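PDB 6JOO: CRISPR-associated protein,CRISPR-associated endonuclease Cas9 from Corynebacterium diphtheriae, which is an RNA-guided Cas9 endonuclease that cuts target double-stranded DNA in a magnesium-dependent manner as part of bacterial CRISPR immunity. Local coordinates for residues 32-40 against 638-649; 682-691 against 789-797. All coordinates share one frame; numbering follows the deposited sequence.

Interaction 1 (32-40 against 638-649); sequences KTLSLVSHI and DLRDDRVVVMSN. With nucleotides of chain B.
Val37, Ser38 and His39 pair with Val645, Val646 and Met647 as parallel neighbours, which puts strand 645-647 at the border of the mixed RuvC (RNase H-like) sheet. In this engineered fusion the two strands come from different pieces of the chain, almost 600 residues apart. Backbone bonds alternate across the pair: Ser38 N gives a bond of 2.8 Å to Val645 O, while Met647 N to Ser38 O, 3.3 Å, is weak. Before the strand, helix 615-641 ends in a Schellman motif with Asp642 at C-prime. Its last turn is met by Thr33, which can be followed outward. Thr33 CB points to the 638-649 side, and its CG2 comes within 3.2 Å of Asp638 OD2. Thr33 OG1 donates to Asp638 OD2 over 2.9 Å, arriving from above the carboxylate plane by 38°, and also lies 2.8 Å from Arg643 NH2. The other carboxylate oxygen, Asp638 OD1, makes a salt bridge to Arg643 NE at 2.7 Å, so both oxygens of the acid are engaged. Further along, Ser38 turns its hydroxyl to helix 569-577, where OG bonds to Ala571 N. The selenomethionine Met647 lies on the same sheet face as Val37 and His39; with CG between backbone N and carbonyl carbon (chi1 72°) and the chain extended beyond, its CE ends 4.0 Å from Val37 CG1 and 4.1 Å from His39 CD2.

Interaction 2 (682-691 against 789-797); sequences DKASSEALWC and KPQTMSMRQ. With nucleotides of chain B.
A cation-pi stack of arginine on tryptophan joins the start of helix 687-694, in the beta-hairpin region of Cas9, to the short helix 793-796 of the Topo-homology region, both in the C-terminal piece of the fusion. The guanidinium of Arg796 lies almost flat on Trp690, planes 11° apart, but off-centre, with CZ 4.3 Å from the centroid of the five-membered ring. Arg796 CD sits more squarely over the five-membered ring of Trp690, 3.4 Å from its centroid, in a CH-pi contact. Bends at chi2 and chi3 fold the arginine so that its aliphatic part and its charge share one indole face. Pro790 O comes over the six-membered part of that face, 3.7 Å from Trp690 CH2. At the ring edge, Trp690 NE1 gives a nearly straight bond (169°) of 2.8 Å to Asp682 OD1, in the indole plane. Arg796 NE reaches back to Asp682 O in a weak bond of 3.4 Å. Near the RNA, Cys691 SG packs on Gln791 CG at 3.5 Å, and Lys789 stretches out to place NZ 3.0 Å from O2 of U62 of chain B, a hydrogen bond. The other oxygen, Asp682 OD2, makes a salt bridge to Arg803, so each oxygen of the acid has its own partner. The bond from Trp690 NE1 to Asp682 helps fix the rotation of the indole, and the carboxylate's negative charge probably makes the ring a better seat for the arginine cation.

Overall arrangement
The two contacts follow each other along the chain, interaction 1 closing at 649 before interaction 2 opens at 682. Their centres lie 45 Å apart and their nearest atoms about 22 Å, so they do not touch and share neither helix nor sheet. Interaction 1 adds an outermost strand to the RuvC sheet, joining the start of the chain to a part of the discontinuous nuclease domain that comes far later. Interaction 2 lies in the C-terminal regions that follow, tying the beta-hairpin region to the Topo-homology region. Each has chain B RNA beside it, G77 at the first and U62 and U63 at the second, so the RNA lies against both parts of the protein.

Interaction 1 (32-40 against 638-649)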
# COMPACT_ATOMS: atom_id res chain seq x y z
N LYS A 32 -13.41 -25.16 31.36
CA LYS A 32 -13.24 -25.70 30.02
C LYS A 32 -12.66 -24.64 29.11
O LYS A 32 -13.01 -23.46 29.22
CB LYS A 32 -14.57 -26.21 29.46
CG LYS A 32 -14.47 -26.81 28.06
CD LYS A 32 -15.84 -27.18 27.51
CE LYS A 32 -15.72 -27.73 26.10
NZ LYS A 32 -17.04 -28.10 25.52
N THR A 33 -11.76 -25.05 28.21
CA THR A 33 -11.21 -24.14 27.21
C THR A 33 -12.18 -24.01 26.05
O THR A 33 -12.51 -25.00 25.38
CB THR A 33 -9.85 -24.65 26.72
OG1 THR A 33 -10.01 -25.93 26.09
CG2 THR A 33 -8.86 -24.76 27.87
N LEU A 34 -12.64 -22.78 25.80
CA LEU A 34 -13.64 -22.56 24.76
C LEU A 34 -12.99 -22.41 23.39
O LEU A 34 -13.43 -23.03 22.42
CB LEU A 34 -14.49 -21.33 25.11
CG LEU A 34 -15.29 -21.40 26.41
CD1 LEU A 34 -16.10 -20.12 26.63
CD2 LEU A 34 -16.20 -22.62 26.42
N SER A 35 -11.95 -21.59 23.29
CA SER A 35 -11.28 -21.37 22.01
C SER A 35 -9.85 -20.92 22.26
O SER A 35 -9.62 -19.94 22.98
CB SER A 35 -12.03 -20.32 21.17
OG SER A 35 -11.40 -20.10 19.92
N LEU A 36 -8.90 -21.64 21.68
CA LEU A 36 -7.48 -21.28 21.73
C LEU A 36 -6.99 -21.13 20.30
O LEU A 36 -6.96 -22.10 19.54
CB LEU A 36 -6.67 -22.34 22.48
CG LEU A 36 -7.06 -22.54 23.95
CD1 LEU A 36 -6.16 -23.57 24.60
CD2 LEU A 36 -7.01 -21.22 24.70
N VAL A 37 -6.60 -19.91 19.93
CA VAL A 37 -6.26 -19.58 18.56
C VAL A 37 -4.97 -18.77 18.55
O VAL A 37 -4.88 -17.75 19.24
CB VAL A 37 -7.39 -18.82 17.85
CG1 VAL A 37 -6.89 -18.21 16.55
CG2 VAL A 37 -8.57 -19.75 17.58
N SER A 38 -3.98 -19.23 17.78
CA SER A 38 -2.77 -18.47 17.50
C SER A 38 -2.88 -17.97 16.06
O SER A 38 -2.48 -18.65 15.12
CB SER A 38 -1.52 -19.32 17.71
OG SER A 38 -1.38 -19.73 19.06
N HIS A 39 -3.46 -16.78 15.90
CA HIS A 39 -3.71 -16.24 14.57
C HIS A 39 -2.46 -15.57 14.02
O HIS A 39 -1.86 -14.72 14.68
CB HIS A 39 -4.87 -15.24 14.62
CG HIS A 39 -5.32 -14.78 13.27
ND1 HIS A 39 -4.83 -13.64 12.66
CD2 HIS A 39 -6.23 -15.30 12.40
CE1 HIS A 39 -5.41 -13.48 11.49
NE2 HIS A 39 -6.26 -14.48 11.30
N ILE A 40 -2.08 -15.96 12.81
CA ILE A 40 -0.90 -15.41 12.13
C ILE A 40 -1.37 -14.50 11.00
O ILE A 40 -2.33 -14.82 10.30
CB ILE A 40 0.00 -16.54 11.60
CG1 ILE A 40 0.20 -17.62 12.67
CG2 ILE A 40 1.34 -15.98 11.15
CD1 ILE A 40 1.08 -17.20 13.85
N ASP A 638 -5.11 -30.14 25.97
CA ASP A 638 -5.32 -29.54 24.66
C ASP A 638 -4.04 -29.56 23.83
O ASP A 638 -4.09 -29.75 22.61
CB ASP A 638 -5.83 -28.11 24.82
CG ASP A 638 -7.23 -28.06 25.41
OD1 ASP A 638 -8.08 -28.87 24.99
OD2 ASP A 638 -7.47 -27.23 26.31
N LEU A 639 -2.89 -29.36 24.48
CA LEU A 639 -1.62 -29.52 23.79
C LEU A 639 -1.41 -30.96 23.36
O LEU A 639 -0.91 -31.21 22.25
CB LEU A 639 -0.47 -29.04 24.67
CG LEU A 639 -0.11 -27.56 24.56
CD1 LEU A 639 1.00 -27.21 25.53
CD2 LEU A 639 0.28 -27.22 23.14
N ARG A 640 -1.78 -31.93 24.20
CA ARG A 640 -1.62 -33.33 23.82
C ARG A 640 -2.61 -33.71 22.73
O ARG A 640 -2.24 -34.35 21.74
CB ARG A 640 -1.80 -34.24 25.04
CG ARG A 640 -1.34 -35.70 24.83
CD ARG A 640 -2.02 -36.73 25.78
NE ARG A 640 -3.04 -36.15 26.65
CZ ARG A 640 -4.32 -36.03 26.30
NH1 ARG A 640 -4.73 -36.44 25.11
NH2 ARG A 640 -5.20 -35.49 27.14
N ASP A 641 -3.87 -33.31 22.88
CA ASP A 641 -4.89 -33.57 21.87
C ASP A 641 -4.76 -32.65 20.66
O ASP A 641 -5.51 -32.82 19.69
CB ASP A 641 -6.28 -33.44 22.49
CG ASP A 641 -7.34 -34.24 21.75
OD1 ASP A 641 -7.79 -33.80 20.67
OD2 ASP A 641 -7.71 -35.32 22.25
N ASP A 642 -3.83 -31.69 20.70
CA ASP A 642 -3.61 -30.75 19.60
C ASP A 642 -4.88 -29.97 19.28
O ASP A 642 -5.28 -29.82 18.12
CB ASP A 642 -3.08 -31.47 18.36
CG ASP A 642 -2.46 -30.52 17.35
OD1 ASP A 642 -2.40 -29.30 17.64
OD2 ASP A 642 -2.03 -30.98 16.28
N ARG A 643 -5.52 -29.45 20.33
CA ARG A 643 -6.70 -28.61 20.16
C ARG A 643 -6.37 -27.13 20.07
O ARG A 643 -7.27 -26.32 19.85
CB ARG A 643 -7.69 -28.85 21.31
CG ARG A 643 -8.18 -30.28 21.42
CD ARG A 643 -9.65 -30.37 21.86
NE ARG A 643 -9.89 -29.77 23.17
CZ ARG A 643 -10.60 -28.66 23.37
NH1 ARG A 643 -11.14 -28.02 22.34
NH2 ARG A 643 -10.77 -28.19 24.60
N VAL A 644 -5.10 -26.76 20.23
CA VAL A 644 -4.67 -25.38 20.03
C VAL A 644 -4.58 -25.13 18.53
O VAL A 644 -3.84 -25.80 17.82
CB VAL A 644 -3.33 -25.12 20.72
CG1 VAL A 644 -2.98 -23.64 20.66
CG2 VAL A 644 -3.37 -25.60 22.16
N VAL A 645 -5.35 -24.16 18.05
CA VAL A 645 -5.51 -23.92 16.62
C VAL A 645 -4.56 -22.81 16.19
O VAL A 645 -4.61 -21.70 16.73
CB VAL A 645 -6.97 -23.57 16.28
CG1 VAL A 645 -7.06 -23.02 14.87
CG2 VAL A 645 -7.85 -24.80 16.42
N VAL A 646 -3.69 -23.12 15.23
CA VAL A 646 -2.85 -22.14 14.56
C VAL A 646 -3.44 -21.94 13.17
O VAL A 646 -3.49 -22.88 12.37
CB VAL A 646 -1.39 -22.59 14.48
CG1 VAL A 646 -0.52 -21.48 13.91
CG2 VAL A 646 -0.89 -23.03 15.84
N MSE A 647 -3.88 -20.71 12.88
CA MSE A 647 -4.53 -20.44 11.60
C MSE A 647 -4.27 -19.04 11.06
O MSE A 647 -3.78 -18.16 11.78
CB MSE A 647 -6.04 -20.64 11.72
CG MSE A 647 -6.73 -19.56 12.52
SE MSE A 647 -8.66 -19.73 12.41
CE MSE A 647 -9.15 -18.04 13.25
N SER A 648 -4.60 -18.84 9.78
CA SER A 648 -4.46 -17.55 9.12
C SER A 648 -5.56 -17.43 8.08
O SER A 648 -6.12 -18.43 7.62
CB SER A 648 -3.09 -17.40 8.46
OG SER A 648 -2.05 -17.63 9.40
N ASN A 649 -5.86 -16.19 7.70
CA ASN A 649 -6.86 -15.94 6.68
C ASN A 649 -6.27 -16.17 5.30
O ASN A 649 -5.05 -16.23 5.12
CB ASN A 649 -7.41 -14.52 6.79
CG ASN A 649 -8.11 -14.27 8.11
OD1 ASN A 649 -8.17 -15.15 8.97
ND2 ASN A 649 -8.65 -13.07 8.27
P G B 77 -9.57 -7.85 4.63
OP1 G B 77 -10.79 -7.84 3.78
OP2 G B 77 -9.53 -8.65 5.88
O5' G B 77 -8.30 -8.33 3.78
C5' G B 77 -8.40 -8.57 2.38
C4' G B 77 -8.19 -10.03 2.02
O4' G B 77 -6.90 -10.47 2.53
C3' G B 77 -9.23 -11.01 2.56
O3' G B 77 -9.44 -12.03 1.59
C2' G B 77 -8.52 -11.62 3.77
O2' G B 77 -8.98 -12.90 4.13
C1' G B 77 -7.08 -11.66 3.28
N9 G B 77 -6.07 -11.70 4.33
C8 G B 77 -6.03 -10.96 5.49
N7 G B 77 -5.00 -11.24 6.23
C5 G B 77 -4.32 -12.22 5.51
C6 G B 77 -3.12 -12.91 5.81
O6 G B 77 -2.39 -12.79 6.81
N1 G B 77 -2.78 -13.82 4.81
C2 G B 77 -3.52 -14.04 3.67
N2 G B 77 -3.04 -14.96 2.81
N3 G B 77 -4.64 -13.40 3.38
C4 G B 77 -4.97 -12.51 4.34

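Interaction 2 (682-691 against 789-797)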
# COMPACT_ATOMS: atom_id res chain seq x y z
N ASP A 682 4.19 -23.44 -28.10
CA ASP A 682 3.77 -23.05 -26.76
C ASP A 682 4.46 -21.79 -26.25
O ASP A 682 4.12 -21.32 -25.16
CB ASP A 682 4.00 -24.21 -25.78
CG ASP A 682 3.02 -25.35 -25.99
OD1 ASP A 682 2.07 -25.18 -26.77
OD2 ASP A 682 3.21 -26.42 -25.36
N LYS A 683 5.41 -21.23 -27.00
CA LYS A 683 6.05 -19.97 -26.64
C LYS A 683 5.51 -18.80 -27.44
O LYS A 683 6.09 -17.72 -27.41
CB LYS A 683 7.57 -20.07 -26.82
CG LYS A 683 8.23 -21.10 -25.93
CD LYS A 683 9.73 -21.20 -26.19
CE LYS A 683 10.37 -22.28 -25.34
NZ LYS A 683 11.83 -22.41 -25.60
N ALA A 684 4.40 -19.00 -28.16
CA ALA A 684 3.80 -17.93 -28.94
C ALA A 684 3.41 -16.77 -28.04
O ALA A 684 2.96 -16.96 -26.90
CB ALA A 684 2.58 -18.45 -29.70
N SER A 685 3.56 -15.55 -28.55
CA SER A 685 3.35 -14.34 -27.77
C SER A 685 1.88 -13.96 -27.62
O SER A 685 1.58 -13.00 -26.91
CB SER A 685 4.12 -13.18 -28.40
OG SER A 685 3.88 -13.11 -29.80
N SER A 686 0.96 -14.69 -28.25
CA SER A 686 -0.46 -14.39 -28.11
C SER A 686 -1.25 -15.68 -28.24
O SER A 686 -0.79 -16.66 -28.82
CB SER A 686 -0.93 -13.37 -29.15
OG SER A 686 -1.03 -13.96 -30.44
N GLU A 687 -2.47 -15.66 -27.69
CA GLU A 687 -3.32 -16.83 -27.77
C GLU A 687 -3.83 -17.04 -29.19
O GLU A 687 -3.97 -18.19 -29.64
CB GLU A 687 -4.49 -16.70 -26.80
CG GLU A 687 -4.09 -16.37 -25.37
CD GLU A 687 -5.28 -16.39 -24.43
OE1 GLU A 687 -6.40 -16.69 -24.90
OE2 GLU A 687 -5.09 -16.11 -23.23
N ALA A 688 -4.10 -15.96 -29.92
CA ALA A 688 -4.56 -16.09 -31.30
C ALA A 688 -3.50 -16.75 -32.17
O ALA A 688 -3.82 -17.57 -33.03
CB ALA A 688 -4.94 -14.72 -31.86
N LEU A 689 -2.23 -16.41 -31.95
CA LEU A 689 -1.16 -17.07 -32.69
C LEU A 689 -1.09 -18.55 -32.35
O LEU A 689 -0.86 -19.39 -33.22
CB LEU A 689 0.18 -16.39 -32.40
CG LEU A 689 1.42 -17.00 -33.05
CD1 LEU A 689 1.25 -17.11 -34.56
CD2 LEU A 689 2.64 -16.16 -32.71
N TRP A 690 -1.31 -18.89 -31.07
CA TRP A 690 -1.29 -20.28 -30.65
C TRP A 690 -2.39 -21.08 -31.32
O TRP A 690 -2.18 -22.22 -31.74
CB TRP A 690 -1.41 -20.37 -29.13
CG TRP A 690 -1.06 -21.70 -28.58
CD1 TRP A 690 0.18 -22.16 -28.29
CD2 TRP A 690 -1.97 -22.75 -28.24
NE1 TRP A 690 0.11 -23.44 -27.79
CE2 TRP A 690 -1.20 -23.82 -27.75
CE3 TRP A 690 -3.36 -22.88 -28.30
CZ2 TRP A 690 -1.78 -25.02 -27.32
CZ3 TRP A 690 -3.93 -24.07 -27.87
CH2 TRP A 690 -3.14 -25.12 -27.39
N CYS A 691 -3.58 -20.49 -31.44
CA CYS A 691 -4.69 -21.19 -32.08
C CYS A 691 -4.44 -21.38 -33.57
O CYS A 691 -4.76 -22.44 -34.13
CB CYS A 691 -5.99 -20.43 -31.85
SG CYS A 691 -6.45 -20.25 -30.13
N LYS A 789 -9.26 -21.98 -21.03
CA LYS A 789 -9.16 -22.57 -22.36
C LYS A 789 -7.72 -22.98 -22.66
O LYS A 789 -6.78 -22.39 -22.12
CB LYS A 789 -9.64 -21.57 -23.42
CG LYS A 789 -11.10 -21.21 -23.28
CD LYS A 789 -11.49 -20.07 -24.21
CE LYS A 789 -12.94 -19.68 -24.01
NZ LYS A 789 -13.32 -18.51 -24.84
N PRO A 790 -7.51 -23.99 -23.51
CA PRO A 790 -6.15 -24.50 -23.72
C PRO A 790 -5.17 -23.46 -24.24
O PRO A 790 -3.96 -23.64 -24.10
CB PRO A 790 -6.35 -25.63 -24.75
CG PRO A 790 -7.77 -26.03 -24.59
CD PRO A 790 -8.52 -24.78 -24.25
N GLN A 791 -5.66 -22.37 -24.81
CA GLN A 791 -4.78 -21.32 -25.32
C GLN A 791 -4.22 -20.43 -24.21
O GLN A 791 -3.22 -19.75 -24.44
CB GLN A 791 -5.55 -20.48 -26.34
CG GLN A 791 -6.86 -21.13 -26.76
CD GLN A 791 -8.01 -20.16 -26.76
OE1 GLN A 791 -7.81 -18.95 -26.66
NE2 GLN A 791 -9.23 -20.68 -26.86
N THR A 792 -4.84 -20.43 -23.03
CA THR A 792 -4.36 -19.59 -21.94
C THR A 792 -2.99 -20.07 -21.45
O THR A 792 -2.66 -21.25 -21.54
CB THR A 792 -5.35 -19.60 -20.77
OG1 THR A 792 -5.40 -20.91 -20.19
CG2 THR A 792 -6.75 -19.23 -21.25
N MSE A 793 -2.19 -19.12 -20.95
CA MSE A 793 -0.85 -19.43 -20.46
C MSE A 793 -0.89 -20.44 -19.32
O MSE A 793 -0.00 -21.29 -19.18
CB MSE A 793 -0.13 -18.16 -19.98
CG MSE A 793 1.39 -18.31 -19.88
SE MSE A 793 2.26 -18.42 -21.62
CE MSE A 793 2.78 -20.30 -21.64
N SER A 794 -1.94 -20.34 -18.50
CA SER A 794 -2.11 -21.27 -17.39
C SER A 794 -2.14 -22.72 -17.87
O SER A 794 -1.52 -23.60 -17.27
CB SER A 794 -3.39 -20.94 -16.61
OG SER A 794 -3.34 -19.62 -16.09
N MSE A 795 -2.83 -22.97 -18.98
CA MSE A 795 -2.90 -24.29 -19.58
C MSE A 795 -1.57 -24.71 -20.20
O MSE A 795 -1.12 -25.84 -20.01
CB MSE A 795 -4.00 -24.33 -20.63
CG MSE A 795 -5.41 -24.34 -20.06
SE MSE A 795 -5.73 -25.95 -19.01
CE MSE A 795 -7.67 -26.01 -19.13
N ARG A 796 -0.95 -23.79 -20.95
CA ARG A 796 0.29 -24.13 -21.65
C ARG A 796 1.43 -24.40 -20.68
O ARG A 796 2.31 -25.23 -20.97
CB ARG A 796 0.66 -23.01 -22.63
CG ARG A 796 -0.52 -22.46 -23.40
CD ARG A 796 -0.18 -22.14 -24.85
NE ARG A 796 0.77 -21.04 -25.00
CZ ARG A 796 0.41 -19.78 -25.26
NH1 ARG A 796 -0.87 -19.47 -25.39
NH2 ARG A 796 1.34 -18.84 -25.38
N GLN A 797 1.44 -23.74 -19.53
CA GLN A 797 2.46 -23.98 -18.52
C GLN A 797 2.15 -25.18 -17.64
O GLN A 797 2.96 -25.52 -16.78
CB GLN A 797 2.62 -22.74 -17.64
CG GLN A 797 3.18 -21.52 -18.36
CD GLN A 797 4.68 -21.60 -18.57
OE1 GLN A 797 5.46 -21.39 -17.64
NE2 GLN A 797 5.09 -21.89 -19.80
P U B 63 -11.19 -20.08 -30.74
OP1 U B 63 -11.83 -20.45 -32.03
OP2 U B 63 -10.33 -21.05 -30.02
O5' U B 63 -10.38 -18.73 -30.95
C5' U B 63 -9.61 -18.17 -29.90
C4' U B 63 -8.70 -17.06 -30.38
O4' U B 63 -7.84 -17.55 -31.44
C3' U B 63 -9.41 -15.82 -30.94
O3' U B 63 -8.63 -14.67 -30.62
C2' U B 63 -9.35 -16.06 -32.44
O2' U B 63 -9.46 -14.90 -33.23
C1' U B 63 -7.98 -16.71 -32.57
N1 U B 63 -7.78 -17.51 -33.79
C2 U B 63 -7.00 -16.95 -34.78
O2 U B 63 -6.50 -15.84 -34.68
N3 U B 63 -6.83 -17.73 -35.90
C4 U B 63 -7.35 -18.99 -36.11
O4 U B 63 -7.11 -19.57 -37.17
C5 U B 63 -8.14 -19.50 -35.03
C6 U B 63 -8.33 -18.76 -33.93
P U B 62 -16.31 -16.18 -32.20
OP1 U B 62 -17.13 -17.07 -33.06
OP2 U B 62 -16.96 -15.23 -31.27
O5' U B 62 -15.35 -17.11 -31.35
C5' U B 62 -14.08 -16.63 -30.92
C4' U B 62 -13.48 -17.55 -29.88
O4' U B 62 -14.22 -17.40 -28.65
C3' U B 62 -13.53 -19.03 -30.24
O3' U B 62 -12.37 -19.67 -29.73
C2' U B 62 -14.77 -19.53 -29.51
O2' U B 62 -14.73 -20.90 -29.18
C1' U B 62 -14.79 -18.64 -28.27
N1 U B 62 -16.15 -18.36 -27.78
C2 U B 62 -16.58 -18.91 -26.58
O2 U B 62 -15.89 -19.63 -25.89
N3 U B 62 -17.86 -18.57 -26.22
C4 U B 62 -18.74 -17.76 -26.91
O4 U B 62 -19.87 -17.56 -26.45
C5 U B 62 -18.23 -17.24 -28.13
C6 U B 62 -16.98 -17.54 -28.51